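PDB 7CNE: sphingomyelinase C from Streptomyces griseocarneus, which belongs to the endonuclease/exonuclease/phosphatase family, whose DNase I-like fold packs two mixed beta sheets against each other between outer helices and loops. Local coordinates for residues A40-G45 with H290-A295; A59-K64 with V78-D83; F132-L137 with D175-A180; Y224-K229 with Y236-D241. One frame throughout, in Å; residues are numbered along the deposited sequence.

Contact 1: A40-G45 with H290-A295; sequences AGFFQG and HYPVIA
P292, the third residue of H290-A295, meets F42; the side chains of H290 and Y291 before it turn to other neighbours. Its ring lies over one face of the phenyl group, the two side chains crossing at about a right angle. CG makes the closest approach, 3.4 Å from F42 CG, and sits 3.6 Å from the ring centroid, 22° off the normal, a CH-pi contact displaced toward the rim. CB of P292 follows at 3.6 Å from F42 CD1. On the opposite face of the same phenyl lies the methyl of A40, with CB 3.4 Å above the plane, so the ring is clamped between a proline and an alanine. With chi1 at 62°, F42 CG is tucked between the backbone N and the carbonyl carbon, which brings the ring back over A40.

In the DNase I-like fold the strand that begins here, 293-297, runs antiparallel beside strand 12-19 in one of the two sheets. F42 belongs to the connection from helix 30-39 to strand 48-54 of that same sheet, and its ring also meets Y15. V293 points away from this connection and packs on T14 and N263. I294 returns to the F42 side: its CD1 ends 4.0 Å from F42 CB and equally far from F42 O; that oxygen accepts a hydrogen bond from N46 ND2.

Contact 2: A59-K64 with V78-D83; sequences AADGLK and VGRSRD
D61 and R80 form a salt bridge between helix 57-66 and the loop that follows strand 73-74, within the DNase I-like fold, where A60 of this helix packs on A54 of strand 48-54. The guanidinium group comes end-on, with both NH1 and NH2 directed at a single carboxylate oxygen. R80 NH1 lies 3.1 Å from D61 OD1 and R80 NH2 is equally far from that oxygen, both N-H...O angles being near 145°. This is a forked grip rather than a two-oxygen pairing. OD1 lies close to the guanidinium plane, but the two flat groups are turned 48° apart. Consequently NH1 reaches OD1 on its syn side, near the carboxylate plane, whereas NH2 comes to it from well above that plane.

D61 leaves the helix alongside rather than straight at the loop; chi1 of -74° holds CG beside the backbone N, and the carboxylate swings across to the arginine. The CB of R80 is aimed at the helix, and the chain bends at chi3 before the guanidinium arrives. It has further, weaker partners: NH2 makes a weak bond to N57 O, and NE a long ion pair with D99. The edge of the guanidinium also rests against the helix surface, where A60 CB stands 3.9 Å from R80 NH2.

Contact 3: F132-L137 with D175-A180; sequences FAYVVL and DAFLDA
Strand 132-137 and helix 175-180 run in nearly the same direction, their axes 25° apart and 11.3 Å distant at closest approach. F177 spans this gap and touches both F132 and Y134. Its ring offers a face to F132 and an edge to Y134, making two edge-to-face pairs. The edge of F132 is turned to the F177 face, with planes at 77° and F132 CE2 3.9 Å from F177 CD2. The other pair has F177 as the edge: its CE2 comes down over the Y134 ring to 3.5 Å from Y134 CG, near the rim.

This aromatic cluster joins helix 162-180 to the six-stranded sheet of the DNase I-like fold, where strand 131-139 lies between 110-117 and 142-150. F132 and Y134 are two apart on the strand and therefore face the helix together. The chi1 of F177, 173°, sets CG opposite the backbone N and carries the ring out toward the strand. L178 leaves the helix to the side of this line, and its CD2 meets the far part of the tyrosine ring, 3.8 Å from Y134 CE1. The phenol oxygen of Y134 is hydrogen-bonded to ND1 of H145 on neighbouring strand 142-150.

Contact 4: Y224-K229 with Y236-D241; sequences YSFDTK and YRYPTD
T228 packs tightly into the turn formed by Y238 to D241. Its hydroxyl donates to the backbone carbonyl of D241, with OG1 2.7 Å from D241 O, and the donor is tilted 34° from the carbonyl plane. A chi1 of 55° places OG1 between the backbone N and carbonyl carbon of T228, facing that acceptor. T228 CB also lies 3.6 Å from Y238 O, the same oxygen that receives D241 N at the turn's closure, and the methyl CG2 is 4.1 Å from Y238 CB.

T228 is buried, whereas its partner D241 is exposed and the rings of F226 and Y238 are only partly buried. F226 approaches with the edge of its ring, CZ coming within 3.5 Å of Y238 CD1. The two planes stand at 66° and the centroids are 5.7 Å apart, an oblique pairing that touches over a small patch. The tyrosine ring is also near R237, Y238 CE1 lying over one face of that guanidinium. Beyond them sits a succinic acid molecule, hydrogen-bonded to R237 and more weakly to the Y238 hydroxyl, while P239 and T240 lie at the surface.

Behind T228, the D227 carboxylate receives K229 N at OD1 and makes a salt bridge with R243 through OD2. The contact thus pairs two local motifs: an Asx turn in the loop leading to helix 232-237 and a type I beta turn just after it.

How the contacts relate
Contact 1 spans almost the whole chain, from the connection after helix 30-39 to the last strand, 293-297; contacts 2, 3 and 4 follow one another in sequence between its two segments. Contact 2 touches contact 1 through F43 and L63, and meets strand 131-139 of contact 3 where V78 packs on A133. Contact 4 adjoins contact 1 from another direction: Y291 N probably hydrogen-bonds to S225 O, and H290 lies against F226. Contacts 3 and 4, with centres about 32 Å apart, sit on opposite sides of the chain's centre. Contact 1 involves the seven-stranded sheet and contact 3 the six-stranded one, while contacts 2 and 4 join helix and loop regions.

Contact 1: A40-G45 with H290-A295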
loop_
_atom_site.group_PDB
_atom_site.type_symbol
_atom_site.label_atom_id
_atom_site.label_comp_id
_atom_site.label_asym_id
_atom_site.label_seq_id
_atom_site.Cartn_x
_atom_site.Cartn_y
_atom_site.Cartn_z
ATOM N N ALA A 40 -13.592 -3.440 -9.612
ATOM C CA ALA A 40 -13.785 -4.567 -8.709
ATOM C C ALA A 40 -14.655 -4.169 -7.514
ATOM O O ALA A 40 -14.739 -3.000 -7.125
ATOM C CB ALA A 40 -12.445 -5.104 -8.223
ATOM N N GLY A 41 -15.320 -5.170 -6.936
ATOM C CA GLY A 41 -16.178 -4.906 -5.790
ATOM C C GLY A 41 -15.421 -4.295 -4.624
ATOM O O GLY A 41 -15.899 -3.351 -3.987
ATOM N N PHE A 42 -14.216 -4.804 -4.348
ATOM C CA PHE A 42 -13.454 -4.306 -3.206
ATOM C C PHE A 42 -13.042 -2.853 -3.383
ATOM O O PHE A 42 -12.733 -2.181 -2.388
ATOM C CB PHE A 42 -12.216 -5.188 -2.947
ATOM C CG PHE A 42 -11.209 -5.224 -4.080
ATOM C CD1 PHE A 42 -10.308 -4.180 -4.271
ATOM C CD2 PHE A 42 -11.128 -6.335 -4.918
ATOM C CE1 PHE A 42 -9.377 -4.220 -5.297
ATOM C CE2 PHE A 42 -10.194 -6.391 -5.947
ATOM C CZ PHE A 42 -9.314 -5.332 -6.145
ATOM N N PHE A 43 -13.033 -2.355 -4.620
ATOM C CA PHE A 43 -12.660 -0.970 -4.897
ATOM C C PHE A 43 -13.776 0.014 -4.578
ATOM O O PHE A 43 -13.494 1.200 -4.359
ATOM C CB PHE A 43 -12.259 -0.816 -6.375
ATOM C CG PHE A 43 -11.362 0.368 -6.645
ATOM C CD1 PHE A 43 -9.996 0.285 -6.420
ATOM C CD2 PHE A 43 -11.889 1.561 -7.124
ATOM C CE1 PHE A 43 -9.162 1.372 -6.671
ATOM C CE2 PHE A 43 -11.072 2.655 -7.371
ATOM C CZ PHE A 43 -9.701 2.562 -7.139
ATOM N N GLN A 44 -15.027 -0.443 -4.535
ATOM C CA GLN A 44 -16.167 0.446 -4.345
ATOM C C GLN A 44 -16.479 0.626 -2.873
ATOM O O GLN A 44 -16.280 -0.278 -2.060
ATOM C CB GLN A 44 -17.422 -0.089 -5.043
ATOM C CG GLN A 44 -17.150 -0.884 -6.309
ATOM C CD GLN A 44 -16.457 -0.050 -7.370
ATOM O OE1 GLN A 44 -16.694 1.156 -7.475
ATOM N NE2 GLN A 44 -15.576 -0.686 -8.150
ATOM N N GLY A 45 -16.990 1.809 -2.541
ATOM C CA GLY A 45 -17.600 2.026 -1.248
ATOM C C GLY A 45 -16.632 2.339 -0.135
ATOM O O GLY A 45 -17.016 2.277 1.037
ATOM N N HIS A 290 -1.580 -9.920 -4.532
ATOM C CA HIS A 290 -2.101 -9.705 -3.192
ATOM C C HIS A 290 -3.628 -9.758 -3.203
ATOM O O HIS A 290 -4.276 -9.579 -4.239
ATOM C CB HIS A 290 -1.642 -8.351 -2.638
ATOM C CG HIS A 290 -0.182 -8.296 -2.288
ATOM N ND1 HIS A 290 0.267 -8.153 -0.992
ATOM C CD2 HIS A 290 0.927 -8.348 -3.064
ATOM C CE1 HIS A 290 1.588 -8.125 -0.984
ATOM N NE2 HIS A 290 2.014 -8.247 -2.229
ATOM N N TYR A 291 -4.181 -9.999 -2.060
ATOM C CA TYR A 291 -5.590 -9.722 -1.877
ATOM C C TYR A 291 -5.777 -8.344 -1.256
ATOM O O TYR A 291 -4.962 -7.909 -0.437
ATOM C CB TYR A 291 -6.240 -10.776 -0.975
ATOM C CG TYR A 291 -6.256 -12.159 -1.593
ATOM C CD1 TYR A 291 -6.707 -12.358 -2.901
ATOM C CD2 TYR A 291 -5.820 -13.267 -0.870
ATOM C CE1 TYR A 291 -6.725 -13.642 -3.467
ATOM C CE2 TYR A 291 -5.828 -14.542 -1.425
ATOM C CZ TYR A 291 -6.280 -14.721 -2.718
ATOM O OH TYR A 291 -6.286 -15.992 -3.254
ATOM N N PRO A 292 -6.842 -7.640 -1.634
ATOM C CA PRO A 292 -7.160 -6.374 -0.968
ATOM C C PRO A 292 -7.476 -6.591 0.506
ATOM O O PRO A 292 -8.015 -7.625 0.913
ATOM C CB PRO A 292 -8.393 -5.874 -1.733
ATOM C CG PRO A 292 -9.050 -7.147 -2.232
ATOM C CD PRO A 292 -7.869 -8.020 -2.621
ATOM N N VAL A 293 -7.116 -5.599 1.313
ATOM C CA VAL A 293 -7.456 -5.570 2.727
ATOM C C VAL A 293 -8.345 -4.357 2.953
ATOM O O VAL A 293 -7.965 -3.228 2.617
ATOM C CB VAL A 293 -6.203 -5.513 3.615
ATOM C CG1 VAL A 293 -6.584 -5.205 5.065
ATOM C CG2 VAL A 293 -5.442 -6.824 3.510
ATOM N N ILE A 294 -9.529 -4.588 3.499
ATOM C CA ILE A 294 -10.481 -3.527 3.780
ATOM C C ILE A 294 -10.569 -3.386 5.288
ATOM O O ILE A 294 -10.824 -4.365 6.003
ATOM C CB ILE A 294 -11.852 -3.808 3.154
ATOM C CG1 ILE A 294 -11.737 -3.748 1.626
ATOM C CG2 ILE A 294 -12.885 -2.795 3.675
ATOM C CD1 ILE A 294 -12.897 -4.372 0.896
ATOM N N ALA A 295 -10.338 -2.172 5.767
ATOM C CA ALA A 295 -10.315 -1.869 7.187
ATOM C C ALA A 295 -11.489 -0.981 7.552
ATOM O O ALA A 295 -11.797 -0.026 6.836
ATOM C CB ALA A 295 -9.022 -1.161 7.569
#

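Contact 2: A59-K64 with V78-D83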
loop_
_atom_site.group_PDB
_atom_site.type_symbol
_atom_site.label_atom_id
_atom_site.label_comp_id
_atom_site.label_asym_id
_atom_site.label_seq_id
_atom_site.Cartn_x
_atom_site.Cartn_y
_atom_site.Cartn_z
ATOM N N ALA A 59 -0.756 3.168 -16.853
ATOM C CA ALA A 59 -1.816 2.394 -16.207
ATOM C C ALA A 59 -2.202 3.005 -14.862
ATOM O O ALA A 59 -3.391 3.046 -14.502
ATOM C CB ALA A 59 -1.382 0.939 -16.033
ATOM N N ALA A 60 -1.216 3.488 -14.104
ATOM C CA ALA A 60 -1.526 4.186 -12.860
ATOM C C ALA A 60 -2.338 5.451 -13.120
ATOM O O ALA A 60 -3.306 5.729 -12.406
ATOM C CB ALA A 60 -0.238 4.510 -12.108
ATOM N N ASP A 61 -1.958 6.241 -14.130
ATOM C CA ASP A 61 -2.741 7.428 -14.476
ATOM C C ASP A 61 -4.177 7.058 -14.851
ATOM O O ASP A 61 -5.124 7.757 -14.471
ATOM C CB ASP A 61 -2.095 8.180 -15.641
ATOM C CG ASP A 61 -0.844 8.940 -15.244
ATOM O OD1 ASP A 61 -0.468 8.959 -14.045
ATOM O OD2 ASP A 61 -0.236 9.527 -16.164
ATOM N N GLY A 62 -4.355 5.978 -15.617
ATOM C CA GLY A 62 -5.701 5.570 -16.004
ATOM C C GLY A 62 -6.548 5.122 -14.825
ATOM O O GLY A 62 -7.746 5.421 -14.757
ATOM N N LEU A 63 -5.942 4.388 -13.888
ATOM C CA LEU A 63 -6.657 3.969 -12.683
ATOM C C LEU A 63 -7.076 5.178 -11.851
ATOM O O LEU A 63 -8.214 5.251 -11.362
ATOM C CB LEU A 63 -5.775 3.016 -11.860
ATOM C CG LEU A 63 -6.380 2.184 -10.711
ATOM C CD1 LEU A 63 -5.397 1.102 -10.259
ATOM C CD2 LEU A 63 -6.743 3.037 -9.525
ATOM N N LYS A 64 -6.150 6.118 -11.651
ATOM C CA LYS A 64 -6.462 7.328 -10.896
ATOM C C LYS A 64 -7.588 8.111 -11.562
ATOM O O LYS A 64 -8.485 8.626 -10.878
ATOM C CB LYS A 64 -5.199 8.186 -10.745
ATOM C CG LYS A 64 -4.219 7.653 -9.674
ATOM C CD LYS A 64 -2.803 8.244 -9.777
ATOM C CE LYS A 64 -2.778 9.757 -9.646
ATOM N NZ LYS A 64 -3.521 10.222 -8.443
ATOM N N VAL A 78 4.016 8.359 -5.235
ATOM C CA VAL A 78 5.188 8.740 -4.453
ATOM C C VAL A 78 6.451 8.491 -5.263
ATOM O O VAL A 78 6.626 7.418 -5.857
ATOM C CB VAL A 78 5.236 7.955 -3.136
ATOM C CG1 VAL A 78 6.641 8.016 -2.522
ATOM C CG2 VAL A 78 4.184 8.466 -2.154
ATOM N N GLY A 79 7.330 9.488 -5.301
ATOM C CA GLY A 79 8.651 9.324 -5.863
ATOM C C GLY A 79 8.786 9.612 -7.344
ATOM O O GLY A 79 9.895 9.483 -7.868
ATOM N N ARG A 80 7.696 9.972 -8.041
ATOM C CA ARG A 80 7.806 10.368 -9.446
ATOM C C ARG A 80 8.565 11.681 -9.597
ATOM O O ARG A 80 9.497 11.784 -10.406
ATOM C CB ARG A 80 6.419 10.498 -10.076
ATOM C CG ARG A 80 6.025 9.350 -10.964
ATOM C CD ARG A 80 4.844 9.732 -11.826
ATOM N NE ARG A 80 3.918 8.617 -11.958
ATOM C CZ ARG A 80 2.800 8.650 -12.676
ATOM N NH1 ARG A 80 2.460 9.749 -13.344
ATOM N NH2 ARG A 80 2.026 7.577 -12.731
ATOM N N SER A 81 8.166 12.703 -8.845
ATOM C CA SER A 81 8.828 14.000 -8.893
ATOM C C SER A 81 8.413 14.794 -7.661
ATOM O O SER A 81 7.640 14.316 -6.826
ATOM C CB SER A 81 8.480 14.751 -10.180
ATOM O OG SER A 81 7.144 15.212 -10.137
ATOM N N ARG A 82 8.922 16.029 -7.561
ATOM C CA ARG A 82 8.504 16.943 -6.506
ATOM C C ARG A 82 7.181 17.644 -6.806
ATOM O O ARG A 82 6.614 18.262 -5.902
ATOM C CB ARG A 82 9.590 17.994 -6.253
ATOM C CG ARG A 82 10.873 17.416 -5.683
ATOM C CD ARG A 82 11.894 18.507 -5.404
ATOM N NE ARG A 82 13.205 17.937 -5.104
ATOM C CZ ARG A 82 13.670 17.750 -3.872
ATOM N NH1 ARG A 82 12.925 18.090 -2.824
ATOM N NH2 ARG A 82 14.876 17.224 -3.686
ATOM N N ASP A 83 6.683 17.561 -8.036
ATOM C CA ASP A 83 5.469 18.274 -8.420
ATOM C C ASP A 83 4.228 17.687 -7.757
ATOM O O ASP A 83 4.095 16.469 -7.611
ATOM C CB ASP A 83 5.277 18.224 -9.936
ATOM C CG ASP A 83 6.386 18.916 -10.687
ATOM O OD1 ASP A 83 6.901 19.934 -10.177
ATOM O OD2 ASP A 83 6.733 18.439 -11.791
#

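Contact 3: F132-L137 with D175-A180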
loop_
_atom_site.group_PDB
_atom_site.type_symbol
_atom_site.label_atom_id
_atom_site.label_comp_id
_atom_site.label_asym_id
_atom_site.label_seq_id
_atom_site.Cartn_x
_atom_site.Cartn_y
_atom_site.Cartn_z
ATOM N N PHE A 132 6.798 6.995 1.640
ATOM C CA PHE A 132 5.417 7.053 2.089
ATOM C C PHE A 132 4.796 8.396 1.738
ATOM O O PHE A 132 5.488 9.403 1.552
ATOM C CB PHE A 132 5.274 6.759 3.605
ATOM C CG PHE A 132 6.066 7.668 4.520
ATOM C CD1 PHE A 132 7.371 7.352 4.883
ATOM C CD2 PHE A 132 5.483 8.794 5.077
ATOM C CE1 PHE A 132 8.083 8.165 5.749
ATOM C CE2 PHE A 132 6.203 9.611 5.958
ATOM C CZ PHE A 132 7.502 9.285 6.288
ATOM N N ALA A 133 3.475 8.376 1.595
ATOM C CA ALA A 133 2.679 9.577 1.424
ATOM C C ALA A 133 1.985 9.888 2.739
ATOM O O ALA A 133 1.505 8.982 3.421
ATOM C CB ALA A 133 1.635 9.398 0.319
ATOM N N TYR A 134 1.927 11.171 3.086
ATOM C CA TYR A 134 1.222 11.642 4.273
ATOM C C TYR A 134 0.100 12.555 3.821
ATOM O O TYR A 134 0.361 13.566 3.166
ATOM C CB TYR A 134 2.162 12.399 5.207
ATOM C CG TYR A 134 1.483 13.105 6.358
ATOM C CD1 TYR A 134 0.912 12.380 7.400
ATOM C CD2 TYR A 134 1.455 14.497 6.432
ATOM C CE1 TYR A 134 0.315 13.008 8.469
ATOM C CE2 TYR A 134 0.839 15.142 7.502
ATOM C CZ TYR A 134 0.276 14.388 8.514
ATOM O OH TYR A 134 -0.317 15.004 9.592
ATOM N N VAL A 135 -1.141 12.216 4.169
ATOM C CA VAL A 135 -2.278 13.052 3.808
ATOM C C VAL A 135 -3.071 13.398 5.057
ATOM O O VAL A 135 -3.228 12.571 5.962
ATOM C CB VAL A 135 -3.195 12.399 2.748
ATOM C CG1 VAL A 135 -2.397 12.068 1.525
ATOM C CG2 VAL A 135 -3.899 11.168 3.290
ATOM N N VAL A 136 -3.539 14.641 5.109
ATOM C CA VAL A 136 -4.488 15.106 6.110
ATOM C C VAL A 136 -5.809 15.297 5.391
ATOM O O VAL A 136 -5.889 16.084 4.441
ATOM C CB VAL A 136 -4.041 16.418 6.773
ATOM C CG1 VAL A 136 -5.097 16.866 7.793
ATOM C CG2 VAL A 136 -2.685 16.251 7.438
ATOM N N LEU A 137 -6.831 14.564 5.818
ATOM C CA LEU A 137 -8.159 14.666 5.233
ATOM C C LEU A 137 -9.090 15.451 6.144
ATOM O O LEU A 137 -8.989 15.380 7.370
ATOM C CB LEU A 137 -8.751 13.280 4.986
ATOM C CG LEU A 137 -7.800 12.289 4.301
ATOM C CD1 LEU A 137 -8.424 10.911 4.288
ATOM C CD2 LEU A 137 -7.442 12.749 2.879
ATOM N N ASP A 175 7.212 6.749 12.269
ATOM C CA ASP A 175 6.897 7.152 13.638
ATOM C C ASP A 175 7.517 8.505 13.977
ATOM O O ASP A 175 6.857 9.381 14.556
ATOM C CB ASP A 175 7.374 6.069 14.614
ATOM C CG ASP A 175 7.269 6.499 16.074
ATOM O OD1 ASP A 175 6.159 6.857 16.531
ATOM O OD2 ASP A 175 8.316 6.481 16.758
ATOM N N ALA A 176 8.787 8.701 13.617
ATOM C CA ALA A 176 9.443 9.962 13.946
ATOM C C ALA A 176 8.826 11.116 13.166
ATOM O O ALA A 176 8.630 12.213 13.708
ATOM C CB ALA A 176 10.947 9.852 13.681
ATOM N N PHE A 177 8.488 10.875 11.897
ATOM C CA PHE A 177 7.800 11.884 11.094
ATOM C C PHE A 177 6.473 12.287 11.738
ATOM O O PHE A 177 6.157 13.479 11.852
ATOM C CB PHE A 177 7.584 11.341 9.672
ATOM C CG PHE A 177 6.741 12.237 8.793
ATOM C CD1 PHE A 177 7.335 13.185 7.981
ATOM C CD2 PHE A 177 5.357 12.119 8.776
ATOM C CE1 PHE A 177 6.568 14.018 7.173
ATOM C CE2 PHE A 177 4.572 12.953 7.973
ATOM C CZ PHE A 177 5.178 13.898 7.168
ATOM N N LEU A 178 5.677 11.303 12.165
ATOM C CA LEU A 178 4.365 11.624 12.714
ATOM C C LEU A 178 4.488 12.342 14.052
ATOM O O LEU A 178 3.707 13.251 14.351
ATOM C CB LEU A 178 3.540 10.348 12.858
ATOM C CG LEU A 178 3.129 9.762 11.506
ATOM C CD1 LEU A 178 2.557 8.371 11.706
ATOM C CD2 LEU A 178 2.108 10.671 10.797
ATOM N N ASP A 179 5.464 11.943 14.868
ATOM C CA ASP A 179 5.672 12.589 16.161
ATOM C C ASP A 179 6.024 14.066 15.996
ATOM O O ASP A 179 5.484 14.930 16.703
ATOM C CB ASP A 179 6.765 11.836 16.923
ATOM C CG ASP A 179 6.929 12.335 18.341
ATOM O OD1 ASP A 179 7.979 12.936 18.637
ATOM O OD2 ASP A 179 5.982 12.167 19.142
ATOM N N ALA A 180 6.913 14.372 15.047
ATOM C CA ALA A 180 7.331 15.743 14.785
ATOM C C ALA A 180 6.193 16.614 14.272
ATOM O O ALA A 180 6.264 17.840 14.404
ATOM C CB ALA A 180 8.491 15.750 13.786
#

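Contact 4: Y224-K229 with Y236-D241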
loop_
_atom_site.group_PDB
_atom_site.type_symbol
_atom_site.label_atom_id
_atom_site.label_comp_id
_atom_site.label_asym_id
_atom_site.label_seq_id
_atom_site.Cartn_x
_atom_site.Cartn_y
_atom_site.Cartn_z
ATOM N N TYR A 224 -4.358 -15.150 4.459
ATOM C CA TYR A 224 -3.113 -14.727 3.814
ATOM C C TYR A 224 -3.397 -13.704 2.724
ATOM O O TYR A 224 -3.925 -14.059 1.666
ATOM C CB TYR A 224 -2.370 -15.920 3.210
ATOM C CG TYR A 224 -2.159 -17.073 4.162
ATOM C CD1 TYR A 224 -1.213 -17.000 5.182
ATOM C CD2 TYR A 224 -2.900 -18.243 4.032
ATOM C CE1 TYR A 224 -1.018 -18.062 6.055
ATOM C CE2 TYR A 224 -2.713 -19.306 4.895
ATOM C CZ TYR A 224 -1.770 -19.210 5.901
ATOM O OH TYR A 224 -1.594 -20.274 6.754
ATOM N N SER A 225 -2.992 -12.449 2.944
ATOM C CA SER A 225 -3.145 -11.462 1.882
ATOM C C SER A 225 -2.116 -11.634 0.768
ATOM O O SER A 225 -2.265 -11.007 -0.287
ATOM C CB SER A 225 -3.074 -10.041 2.459
ATOM O OG SER A 225 -1.742 -9.682 2.762
ATOM N N PHE A 226 -1.068 -12.458 0.964
ATOM C CA PHE A 226 -0.148 -12.833 -0.118
ATOM C C PHE A 226 -0.095 -14.362 -0.184
ATOM O O PHE A 226 0.829 -14.997 0.340
ATOM C CB PHE A 226 1.236 -12.225 0.063
ATOM C CG PHE A 226 2.111 -12.388 -1.144
ATOM C CD1 PHE A 226 1.805 -11.727 -2.324
ATOM C CD2 PHE A 226 3.220 -13.222 -1.112
ATOM C CE1 PHE A 226 2.594 -11.880 -3.452
ATOM C CE2 PHE A 226 4.013 -13.380 -2.237
ATOM C CZ PHE A 226 3.698 -12.709 -3.404
ATOM N N ASP A 227 -1.088 -14.950 -0.855
ATOM C CA ASP A 227 -1.314 -16.397 -0.830
ATOM C C ASP A 227 -0.647 -17.020 -2.052
ATOM O O ASP A 227 -1.234 -17.081 -3.135
ATOM C CB ASP A 227 -2.808 -16.710 -0.785
ATOM C CG ASP A 227 -3.090 -18.151 -0.368
ATOM O OD1 ASP A 227 -2.293 -19.041 -0.731
ATOM O OD2 ASP A 227 -4.105 -18.388 0.325
ATOM N N THR A 228 0.585 -17.498 -1.864
ATOM C CA THR A 228 1.335 -18.171 -2.916
ATOM C C THR A 228 0.721 -19.501 -3.354
ATOM O O THR A 228 1.238 -20.126 -4.286
ATOM C CB THR A 228 2.767 -18.400 -2.432
ATOM O OG1 THR A 228 2.722 -19.108 -1.189
ATOM C CG2 THR A 228 3.449 -17.058 -2.202
ATOM N N LYS A 229 -0.351 -19.960 -2.713
ATOM C CA LYS A 229 -1.028 -21.170 -3.168
ATOM C C LYS A 229 -2.324 -20.869 -3.917
ATOM O O LYS A 229 -2.491 -21.311 -5.060
ATOM C CB LYS A 229 -1.299 -22.101 -1.980
ATOM C CG LYS A 229 -2.102 -23.347 -2.344
ATOM C CD LYS A 229 -2.579 -24.090 -1.099
ATOM C CE LYS A 229 -2.979 -25.526 -1.424
ATOM N NZ LYS A 229 -3.882 -25.592 -2.612
ATOM N N TYR A 236 2.189 -18.240 -9.469
ATOM C CA TYR A 236 3.061 -18.300 -10.636
ATOM C C TYR A 236 4.432 -17.708 -10.339
ATOM O O TYR A 236 5.454 -18.230 -10.799
ATOM C CB TYR A 236 2.420 -17.569 -11.810
ATOM C CG TYR A 236 3.327 -17.447 -13.007
ATOM C CD1 TYR A 236 3.651 -18.565 -13.768
ATOM C CD2 TYR A 236 3.874 -16.227 -13.371
ATOM C CE1 TYR A 236 4.484 -18.468 -14.868
ATOM C CE2 TYR A 236 4.710 -16.120 -14.472
ATOM C CZ TYR A 236 5.011 -17.247 -15.215
ATOM O OH TYR A 236 5.842 -17.157 -16.311
ATOM N N ARG A 237 4.478 -16.616 -9.577
ATOM C CA ARG A 237 5.739 -15.912 -9.366
ATOM C C ARG A 237 6.565 -16.514 -8.238
ATOM O O ARG A 237 7.790 -16.372 -8.239
ATOM C CB ARG A 237 5.479 -14.432 -9.069
ATOM C CG ARG A 237 4.821 -13.660 -10.198
ATOM C CD ARG A 237 4.584 -12.229 -9.766
ATOM N NE ARG A 237 5.839 -11.507 -9.592
ATOM C CZ ARG A 237 6.094 -10.672 -8.591
ATOM N NH1 ARG A 237 5.183 -10.452 -7.653
ATOM N NH2 ARG A 237 7.264 -10.056 -8.527
ATOM N N TYR A 238 5.924 -17.155 -7.259
ATOM C CA TYR A 238 6.617 -17.685 -6.083
ATOM C C TYR A 238 6.052 -19.057 -5.736
ATOM O O TYR A 238 5.485 -19.257 -4.662
ATOM C CB TYR A 238 6.484 -16.731 -4.896
ATOM C CG TYR A 238 7.003 -15.338 -5.153
ATOM C CD1 TYR A 238 6.129 -14.284 -5.401
ATOM C CD2 TYR A 238 8.365 -15.072 -5.145
ATOM C CE1 TYR A 238 6.603 -13.004 -5.633
ATOM C CE2 TYR A 238 8.848 -13.797 -5.376
ATOM C CZ TYR A 238 7.964 -12.769 -5.618
ATOM O OH TYR A 238 8.445 -11.501 -5.850
ATOM N N PRO A 239 6.217 -20.038 -6.629
ATOM C CA PRO A 239 5.574 -21.343 -6.403
ATOM C C PRO A 239 6.149 -22.141 -5.236
ATOM O O PRO A 239 5.456 -23.034 -4.733
ATOM C CB PRO A 239 5.792 -22.070 -7.738
ATOM C CG PRO A 239 7.068 -21.482 -8.254
ATOM C CD PRO A 239 7.034 -20.032 -7.855
ATOM N N THR A 240 7.375 -21.872 -4.785
ATOM C CA THR A 240 7.933 -22.610 -3.655
ATOM C C THR A 240 7.964 -21.793 -2.368
ATOM O O THR A 240 8.529 -22.252 -1.370
ATOM C CB THR A 240 9.345 -23.120 -3.983
ATOM O OG1 THR A 240 10.257 -22.015 -4.118
ATOM C CG2 THR A 240 9.325 -23.939 -5.271
ATOM N N ASP A 241 7.346 -20.605 -2.354
ATOM C CA ASP A 241 7.491 -19.794 -1.155
ATOM C C ASP A 241 6.250 -19.887 -0.272
ATOM O O ASP A 241 5.141 -20.152 -0.758
ATOM C CB ASP A 241 7.762 -18.335 -1.536
ATOM C CG ASP A 241 9.138 -18.153 -2.158
ATOM O OD1 ASP A 241 10.136 -18.245 -1.415
ATOM O OD2 ASP A 241 9.224 -17.943 -3.389
#